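Local coordinates for protein putative O-methyltransferase (Klebsiella pneumoniae subsp. pneumoniae, PDB 3TFW) that probably transfers a methyl group from S-adenosylmethionine to an oxygen atom of its substrate, at residues V29-P43 with H99-A111. Sequence-based numbering, arbitrary orientation.
Sequences VLDRVLENNHRAGLP and HHAQVARENLQLA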
ATOM      1  N   VAL A  29       5.172 -24.073  -3.647  1.00 28.96           N
ATOM      2  CA  VAL A  29       6.232 -23.575  -4.532  1.00 28.52           C
ATOM      3  C   VAL A  29       6.981 -22.369  -3.945  1.00 27.84           C
ATOM      4  O   VAL A  29       8.211 -22.321  -4.008  1.00 27.51           O
ATOM      5  CB  VAL A  29       5.751 -23.372  -6.012  1.00 28.92           C
ATOM      6  CG1 VAL A  29       4.296 -23.011  -6.071  1.00 29.98           C
ATOM      7  CG2 VAL A  29       6.599 -22.346  -6.755  1.00 28.94           C
ATOM      8  N   LEU A  30       6.256 -21.425  -3.336  1.00 27.33           N
ATOM      9  CA  LEU A  30       6.907 -20.286  -2.690  1.00 26.98           C
ATOM     10  C   LEU A  30       7.779 -20.716  -1.516  1.00 26.54           C
ATOM     11  O   LEU A  30       8.864 -20.170  -1.317  1.00 26.19           O
ATOM     12  CB  LEU A  30       5.895 -19.220  -2.244  1.00 27.14           C
ATOM     13  CG  LEU A  30       5.204 -18.415  -3.342  1.00 27.70           C
ATOM     14  CD1 LEU A  30       4.258 -17.408  -2.716  1.00 29.05           C
ATOM     15  CD2 LEU A  30       6.214 -17.717  -4.248  1.00 27.59           C
ATOM     16  N   ASP A  31       7.299 -21.693  -0.743  1.00 26.45           N
ATOM     17  CA  ASP A  31       8.089 -22.286   0.337  1.00 26.55           C
ATOM     18  C   ASP A  31       9.405 -22.825  -0.213  1.00 26.05           C
ATOM     19  O   ASP A  31      10.461 -22.582   0.355  1.00 26.77           O
ATOM     20  CB  ASP A  31       7.323 -23.433   1.025  1.00 26.88           C
ATOM     21  CG  ASP A  31       6.127 -22.958   1.851  1.00 28.65           C
ATOM     22  OD1 ASP A  31       6.097 -21.793   2.295  1.00 29.56           O
ATOM     23  OD2 ASP A  31       5.212 -23.781   2.075  1.00 30.76           O
ATOM     24  N   ARG A  32       9.328 -23.550  -1.325  1.00 25.51           N
ATOM     25  CA  ARG A  32      10.500 -24.166  -1.938  1.00 25.13           C
ATOM     26  C   ARG A  32      11.458 -23.117  -2.507  1.00 24.34           C
ATOM     27  O   ARG A  32      12.678 -23.260  -2.395  1.00 23.80           O
ATOM     28  CB  ARG A  32      10.078 -25.161  -3.016  1.00 25.66           C
ATOM     29  CG  ARG A  32      11.184 -26.103  -3.461  1.00 28.34           C
ATOM     30  CD  ARG A  32      10.615 -27.337  -4.139  1.00 33.36           C
ATOM     31  NE  ARG A  32      11.646 -28.040  -4.901  1.00 37.32           N
ATOM     32  CZ  ARG A  32      11.443 -29.156  -5.594  1.00 38.40           C
ATOM     33  NH1 ARG A  32      10.240 -29.720  -5.628  1.00 39.22           N
ATOM     34  NH2 ARG A  32      12.450 -29.708  -6.251  1.00 39.67           N
ATOM     35  N   VAL A  33      10.904 -22.058  -3.099  1.00 23.33           N
ATOM     36  CA  VAL A  33      11.725 -20.940  -3.594  1.00 22.31           C
ATOM     37  C   VAL A  33      12.599 -20.367  -2.481  1.00 22.32           C
ATOM     38  O   VAL A  33      13.796 -20.155  -2.682  1.00 22.05           O
ATOM     39  CB  VAL A  33      10.849 -19.825  -4.240  1.00 22.25           C
ATOM     40  CG1 VAL A  33      11.646 -18.536  -4.417  1.00 21.38           C
ATOM     41  CG2 VAL A  33      10.300 -20.300  -5.574  1.00 21.88           C
ATOM     42  N   LEU A  34      12.003 -20.136  -1.310  1.00 22.31           N
ATOM     43  CA  LEU A  34      12.719 -19.573  -0.166  1.00 22.90           C
ATOM     44  C   LEU A  34      13.756 -20.562   0.375  1.00 22.73           C
ATOM     45  O   LEU A  34      14.865 -20.173   0.734  1.00 22.34           O
ATOM     46  CB  LEU A  34      11.738 -19.158   0.950  1.00 23.24           C
ATOM     47  CG  LEU A  34      10.872 -17.905   0.740  1.00 23.77           C
ATOM     48  CD1 LEU A  34       9.770 -17.812   1.799  1.00 26.13           C
ATOM     49  CD2 LEU A  34      11.703 -16.621   0.720  1.00 24.83           C
ATOM     50  N   GLU A  35      13.386 -21.841   0.418  1.00 23.15           N
ATOM     51  CA  GLU A  35      14.318 -22.911   0.813  1.00 23.16           C
ATOM     52  C   GLU A  35      15.552 -22.921  -0.096  1.00 22.31           C
ATOM     53  O   GLU A  35      16.688 -23.038   0.382  1.00 21.89           O
ATOM     54  CB  GLU A  35      13.614 -24.278   0.775  1.00 24.02           C
ATOM     55  CG  GLU A  35      12.600 -24.490   1.890  1.00 27.01           C
ATOM     56  CD  GLU A  35      11.679 -25.703   1.679  1.00 30.41           C
ATOM     57  OE1 GLU A  35      11.802 -26.428   0.665  1.00 30.87           O
ATOM     58  OE2 GLU A  35      10.812 -25.926   2.546  1.00 33.37           O
ATOM     59  N   ASN A  36      15.317 -22.791  -1.406  1.00 21.45           N
ATOM     60  CA  ASN A  36      16.391 -22.721  -2.403  1.00 20.84           C
ATOM     61  C   ASN A  36      17.325 -21.535  -2.191  1.00 20.48           C
ATOM     62  O   ASN A  36      18.553 -21.671  -2.288  1.00 19.77           O
ATOM     63  CB  ASN A  36      15.805 -22.636  -3.818  1.00 20.92           C
ATOM     64  CG  ASN A  36      15.212 -23.942  -4.296  1.00 22.88           C
ATOM     65  OD1 ASN A  36      15.408 -24.999  -3.686  1.00 23.84           O
ATOM     66  ND2 ASN A  36      14.474 -23.880  -5.412  1.00 23.87           N
ATOM     67  N   ASN A  37      16.740 -20.363  -1.927  1.00 20.00           N
ATOM     68  CA  ASN A  37      17.521 -19.154  -1.658  1.00 20.16           C
ATOM     69  C   ASN A  37      18.464 -19.317  -0.470  1.00 20.39           C
ATOM     70  O   ASN A  37      19.645 -18.966  -0.547  1.00 19.98           O
ATOM     71  CB  ASN A  37      16.589 -17.948  -1.437  1.00 19.98           C
ATOM     72  CG  ASN A  37      15.879 -17.523  -2.709  1.00 20.08           C
ATOM     73  OD1 ASN A  37      16.101 -18.098  -3.769  1.00 18.61           O
ATOM     74  ND2 ASN A  37      15.030 -16.505  -2.608  1.00 20.11           N
ATOM     75  N   HIS A  38      17.923 -19.838   0.627  1.00 21.47           N
ATOM     76  CA  HIS A  38      18.700 -20.059   1.847  1.00 22.76           C
ATOM     77  C   HIS A  38      19.796 -21.091   1.616  1.00 22.64           C
ATOM     78  O   HIS A  38      20.943 -20.866   1.966  1.00 23.06           O
ATOM     79  CB  HIS A  38      17.796 -20.498   3.000  1.00 23.18           C
ATOM     80  CG  HIS A  38      16.903 -19.409   3.511  1.00 25.34           C
ATOM     81  ND1 HIS A  38      15.740 -19.663   4.204  1.00 28.67           N
ATOM     82  CD2 HIS A  38      16.996 -18.063   3.412  1.00 26.99           C
ATOM     83  CE1 HIS A  38      15.159 -18.518   4.521  1.00 28.45           C
ATOM     84  NE2 HIS A  38      15.899 -17.532   4.047  1.00 28.43           N
ATOM     85  N   ARG A  39      19.427 -22.213   1.002  1.00 23.34           N
ATOM     86  CA  ARG A  39      20.385 -23.257   0.640  1.00 23.28           C
ATOM     87  C   ARG A  39      21.545 -22.711  -0.205  1.00 23.14           C
ATOM     88  O   ARG A  39      22.710 -23.061   0.021  1.00 22.30           O
ATOM     89  CB  ARG A  39      19.661 -24.407  -0.074  1.00 23.48           C
ATOM     90  CG  ARG A  39      20.554 -25.581  -0.476  1.00 25.26           C
ATOM     91  CD  ARG A  39      19.718 -26.773  -0.930  1.00 27.78           C
ATOM     92  NE  ARG A  39      18.648 -27.063   0.025  1.00 30.94           N
ATOM     93  CZ  ARG A  39      17.345 -26.934  -0.224  1.00 31.84           C
ATOM     94  NH1 ARG A  39      16.916 -26.546  -1.420  1.00 30.51           N
ATOM     95  NH2 ARG A  39      16.462 -27.209   0.733  1.00 32.52           N
ATOM     96  N   ALA A  40      21.234 -21.827  -1.158  1.00 22.79           N
ATOM     97  CA  ALA A  40      22.274 -21.191  -1.966  1.00 22.71           C
ATOM     98  C   ALA A  40      23.082 -20.135  -1.214  1.00 22.35           C
ATOM     99  O   ALA A  40      24.027 -19.573  -1.761  1.00 22.53           O
ATOM    100  CB  ALA A  40      21.677 -20.600  -3.253  1.00 22.67           C
ATOM    101  N   GLY A  41      22.710 -19.849   0.031  1.00 22.41           N
ATOM    102  CA  GLY A  41      23.468 -18.888   0.841  1.00 22.25           C
ATOM    103  C   GLY A  41      23.283 -17.427   0.449  1.00 22.56           C
ATOM    104  O   GLY A  41      24.150 -16.586   0.719  1.00 22.90           O
ATOM    105  N   LEU A  42      22.157 -17.119  -0.191  1.00 22.28           N
ATOM    106  CA  LEU A  42      21.860 -15.748  -0.602  1.00 22.66           C
ATOM    107  C   LEU A  42      21.640 -14.865   0.626  1.00 22.76           C
ATOM    108  O   LEU A  42      21.173 -15.362   1.652  1.00 22.89           O
ATOM    109  CB  LEU A  42      20.599 -15.707  -1.464  1.00 21.93           C
ATOM    110  CG  LEU A  42      20.548 -16.426  -2.812  1.00 23.21           C
ATOM    111  CD1 LEU A  42      19.355 -15.930  -3.619  1.00 22.73           C
ATOM    112  CD2 LEU A  42      21.836 -16.236  -3.589  1.00 23.07           C
ATOM    113  N   PRO A  43      21.958 -13.556   0.525  1.00 23.37           N
ATOM    114  CA  PRO A  43      21.482 -12.664   1.591  1.00 23.28           C
ATOM    115  C   PRO A  43      19.963 -12.771   1.705  1.00 23.78           C
ATOM    116  O   PRO A  43      19.264 -12.854   0.678  1.00 22.78           O
ATOM    117  CB  PRO A  43      21.885 -11.265   1.102  1.00 23.71           C
ATOM    118  CG  PRO A  43      22.920 -11.481   0.054  1.00 24.26           C
ATOM    119  CD  PRO A  43      22.635 -12.821  -0.559  1.00 23.53           C
ATOM    120  N   HIS A  99      25.710 -15.650  -9.426  1.00 20.22           N
ATOM    121  CA  HIS A  99      25.170 -16.679  -8.541  1.00 20.09           C
ATOM    122  C   HIS A  99      23.688 -16.435  -8.204  1.00 19.69           C
ATOM    123  O   HIS A  99      22.900 -17.377  -8.202  1.00 19.52           O
ATOM    124  CB  HIS A  99      26.016 -16.809  -7.268  1.00 20.87           C
ATOM    125  CG  HIS A  99      25.496 -17.826  -6.298  1.00 22.77           C
ATOM    126  ND1 HIS A  99      25.146 -19.106  -6.677  1.00 25.05           N
ATOM    127  CD2 HIS A  99      25.281 -17.757  -4.963  1.00 23.57           C
ATOM    128  CE1 HIS A  99      24.724 -19.775  -5.619  1.00 24.08           C
ATOM    129  NE2 HIS A  99      24.802 -18.981  -4.566  1.00 25.36           N
ATOM    130  N   HIS A 100      23.305 -15.187  -7.936  1.00 18.84           N
ATOM    131  CA  HIS A 100      21.885 -14.880  -7.737  1.00 18.72           C
ATOM    132  C   HIS A 100      21.090 -15.191  -9.007  1.00 17.75           C
ATOM    133  O   HIS A 100      20.022 -15.779  -8.933  1.00 17.16           O
ATOM    134  CB  HIS A 100      21.656 -13.422  -7.318  1.00 18.94           C
ATOM    135  CG  HIS A 100      22.324 -13.036  -6.033  1.00 22.24           C
ATOM    136  ND1 HIS A 100      22.001 -11.884  -5.350  1.00 26.43           N
ATOM    137  CD2 HIS A 100      23.306 -13.632  -5.315  1.00 24.84           C
ATOM    138  CE1 HIS A 100      22.747 -11.792  -4.263  1.00 26.60           C
ATOM    139  NE2 HIS A 100      23.551 -12.838  -4.221  1.00 25.39           N
ATOM    140  N   ALA A 101      21.613 -14.800 -10.165  1.00 17.58           N
ATOM    141  CA  ALA A 101      20.901 -15.051 -11.427  1.00 17.58           C
ATOM    142  C   ALA A 101      20.660 -16.545 -11.644  1.00 17.79           C
ATOM    143  O   ALA A 101      19.574 -16.940 -12.054  1.00 17.66           O
ATOM    144  CB  ALA A 101      21.635 -14.450 -12.608  1.00 17.55           C
ATOM    145  N   GLN A 102      21.669 -17.361 -11.336  1.00 18.36           N
ATOM    146  CA  GLN A 102      21.563 -18.820 -11.441  1.00 19.04           C
ATOM    147  C   GLN A 102      20.443 -19.373 -10.561  1.00 18.15           C
ATOM    148  O   GLN A 102      19.610 -20.158 -11.004  1.00 17.99           O
ATOM    149  CB  GLN A 102      22.901 -19.469 -11.078  1.00 20.05           C
ATOM    150  CG  GLN A 102      22.888 -20.993 -11.126  1.00 24.02           C
ATOM    151  CD  GLN A 102      24.154 -21.620 -10.560  1.00 30.61           C
ATOM    152  OE1 GLN A 102      24.811 -21.060  -9.672  1.00 33.75           O
ATOM    153  NE2 GLN A 102      24.493 -22.805 -11.063  1.00 32.92           N
ATOM    154  N   VAL A 103      20.428 -18.955  -9.305  1.00 17.30           N
ATOM    155  CA  VAL A 103      19.396 -19.390  -8.364  1.00 17.04           C
ATOM    156  C   VAL A 103      18.010 -18.918  -8.810  1.00 16.75           C
ATOM    157  O   VAL A 103      17.040 -19.685  -8.798  1.00 17.15           O
ATOM    158  CB  VAL A 103      19.717 -18.874  -6.942  1.00 16.78           C
ATOM    159  CG1 VAL A 103      18.582 -19.186  -5.963  1.00 18.14           C
ATOM    160  CG2 VAL A 103      21.034 -19.472  -6.457  1.00 17.42           C
ATOM    161  N   ALA A 104      17.921 -17.650  -9.201  1.00 16.90           N
ATOM    162  CA  ALA A 104      16.663 -17.081  -9.691  1.00 16.44           C
ATOM    163  C   ALA A 104      16.097 -17.854 -10.902  1.00 17.02           C
ATOM    164  O   ALA A 104      14.885 -18.116 -10.969  1.00 15.79           O
ATOM    165  CB  ALA A 104      16.857 -15.607 -10.026  1.00 15.91           C
ATOM    166  N   ARG A 105      16.979 -18.233 -11.833  1.00 18.23           N
ATOM    167  CA  ARG A 105      16.570 -18.975 -13.049  1.00 20.18           C
ATOM    168  C   ARG A 105      15.878 -20.281 -12.656  1.00 20.34           C
ATOM    169  O   ARG A 105      14.814 -20.633 -13.184  1.00 20.78           O
ATOM    170  CB  ARG A 105      17.768 -19.277 -13.962  1.00 20.64           C
ATOM    171  CG  ARG A 105      18.401 -18.067 -14.627  1.00 24.44           C
ATOM    172  CD  ARG A 105      19.378 -18.449 -15.743  1.00 29.34           C
ATOM    173  NE  ARG A 105      20.386 -19.432 -15.347  1.00 32.46           N
ATOM    174  CZ  ARG A 105      21.642 -19.134 -15.025  1.00 34.61           C
ATOM    175  NH1 ARG A 105      22.059 -17.877 -15.059  1.00 35.88           N
ATOM    176  NH2 ARG A 105      22.483 -20.099 -14.669  1.00 36.68           N
ATOM    177  N   GLU A 106      16.474 -20.978 -11.698  1.00 20.78           N
ATOM    178  CA  GLU A 106      15.907 -22.222 -11.194  1.00 21.29           C
ATOM    179  C   GLU A 106      14.548 -22.023 -10.523  1.00 20.15           C
ATOM    180  O   GLU A 106      13.641 -22.830 -10.714  1.00 19.83           O
ATOM    181  CB  GLU A 106      16.901 -22.915 -10.266  1.00 22.11           C
ATOM    182  CG  GLU A 106      18.111 -23.442 -11.027  1.00 27.70           C
ATOM    183  CD  GLU A 106      19.247 -23.922 -10.139  1.00 33.74           C
ATOM    184  OE1 GLU A 106      19.136 -23.825  -8.892  1.00 37.58           O
ATOM    185  OE2 GLU A 106      20.265 -24.397 -10.699  1.00 36.80           O
ATOM    186  N   ASN A 107      14.403 -20.946  -9.750  1.00 18.84           N
ATOM    187  CA  ASN A 107      13.143 -20.656  -9.067  1.00 18.22           C
ATOM    188  C   ASN A 107      12.021 -20.237 -10.018  1.00 17.98           C
ATOM    189  O   ASN A 107      10.858 -20.585  -9.801  1.00 17.05           O
ATOM    190  CB  ASN A 107      13.343 -19.581  -7.991  1.00 17.86           C
ATOM    191  CG  ASN A 107      14.114 -20.088  -6.792  1.00 18.14           C
ATOM    192  OD1 ASN A 107      14.135 -21.289  -6.511  1.00 20.56           O
ATOM    193  ND2 ASN A 107      14.753 -19.173  -6.070  1.00 18.31           N
ATOM    194  N   LEU A 108      12.382 -19.485 -11.058  1.00 18.51           N
ATOM    195  CA  LEU A 108      11.440 -19.079 -12.098  1.00 19.43           C
ATOM    196  C   LEU A 108      10.860 -20.305 -12.804  1.00 20.65           C
ATOM    197  O   LEU A 108       9.661 -20.365 -13.067  1.00 21.00           O
ATOM    198  CB  LEU A 108      12.103 -18.119 -13.107  1.00 19.00           C
ATOM    199  CG  LEU A 108      12.535 -16.750 -12.541  1.00 18.95           C
ATOM    200  CD1 LEU A 108      13.349 -15.940 -13.546  1.00 19.30           C
ATOM    201  CD2 LEU A 108      11.351 -15.934 -12.003  1.00 19.21           C
ATOM    202  N   GLN A 109      11.716 -21.281 -13.087  1.00 22.18           N
ATOM    203  CA  GLN A 109      11.297 -22.494 -13.774  1.00 23.86           C
ATOM    204  C   GLN A 109      10.405 -23.328 -12.862  1.00 24.20           C
ATOM    205  O   GLN A 109       9.328 -23.773 -13.274  1.00 24.32           O
ATOM    206  CB  GLN A 109      12.525 -23.294 -14.234  1.00 24.44           C
ATOM    207  CG  GLN A 109      12.204 -24.436 -15.202  1.00 27.84           C
ATOM    208  CD  GLN A 109      13.351 -25.428 -15.352  1.00 31.78           C
ATOM    209  OE1 GLN A 109      14.523 -25.047 -15.464  1.00 34.86           O
ATOM    210  NE2 GLN A 109      13.014 -26.712 -15.362  1.00 35.15           N
ATOM    211  N   LEU A 110      10.847 -23.513 -11.621  1.00 24.95           N
ATOM    212  CA  LEU A 110      10.101 -24.250 -10.604  1.00 25.76           C
ATOM    213  C   LEU A 110       8.680 -23.700 -10.426  1.00 25.70           C
ATOM    214  O   LEU A 110       7.710 -24.464 -10.321  1.00 24.83           O
ATOM    215  CB  LEU A 110      10.886 -24.221  -9.279  1.00 26.43           C
ATOM    216  CG  LEU A 110      10.218 -24.471  -7.923  1.00 28.64           C
ATOM    217  CD1 LEU A 110       9.574 -25.846  -7.829  1.00 31.56           C
ATOM    218  CD2 LEU A 110      11.253 -24.295  -6.828  1.00 30.55           C
ATOM    219  N   ALA A 111       8.566 -22.370 -10.426  1.00 25.21           N
ATOM    220  CA  ALA A 111       7.293 -21.698 -10.219  1.00 25.39           C
ATOM    221  C   ALA A 111       6.438 -21.586 -11.476  1.00 25.27           C
ATOM    222  O   ALA A 111       5.310 -21.105 -11.409  1.00 25.48           O
ATOM    223  CB  ALA A 111       7.520 -20.311  -9.601  1.00 25.66           C
TER
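Asn107 joins two antiparallel helices by spending both ends of its amide on successive residues of the facing helix. Its OD1 accepts from Asn36 ND2 at 2.8 Å in a nearly straight bond, and the two amides lie almost in one plane, 3° apart. Asn107 ND2 gives only a weak, bent bond to Asn37 OD1, whose amide is turned 50° away; the same nitrogen also donates to Gly74 O, while Asn37 ND2 is held by Asp46. Val33 CG1 lies against this amide, 3.6 Å from Asn107 ND2. Toward the C-terminal end of helix 28-39, the His99 ring, swung out by a chi1 of 179°, donates a nearly straight hydrogen bond from NE2 to Ala40 O, 3.0 Å away in the ring plane. Ala40 leads into a Schellman motif at Gly41. In this Rossmann-like methyltransferase fold, helix 98-110 follows strand 90-95 and packs on strand 117-121, with helix 28-39 alongside and helix 76-82 touching helix 28-39 and Ala111. Beside the His99 bond, Ala40 CB presses tightly on Val103 CG2 at 3.5 Å, and Leu42 CD2 approaches His100 CD2 at 3.5 Å. Leu110 enters as a knob among Val29, Arg32, Val33 and Asn36, its CD1 above one face of the Arg32 guanidinium, offset toward the rim. Beyond it, Val29 CG2 meets Ala111 CB at 3.6 Å.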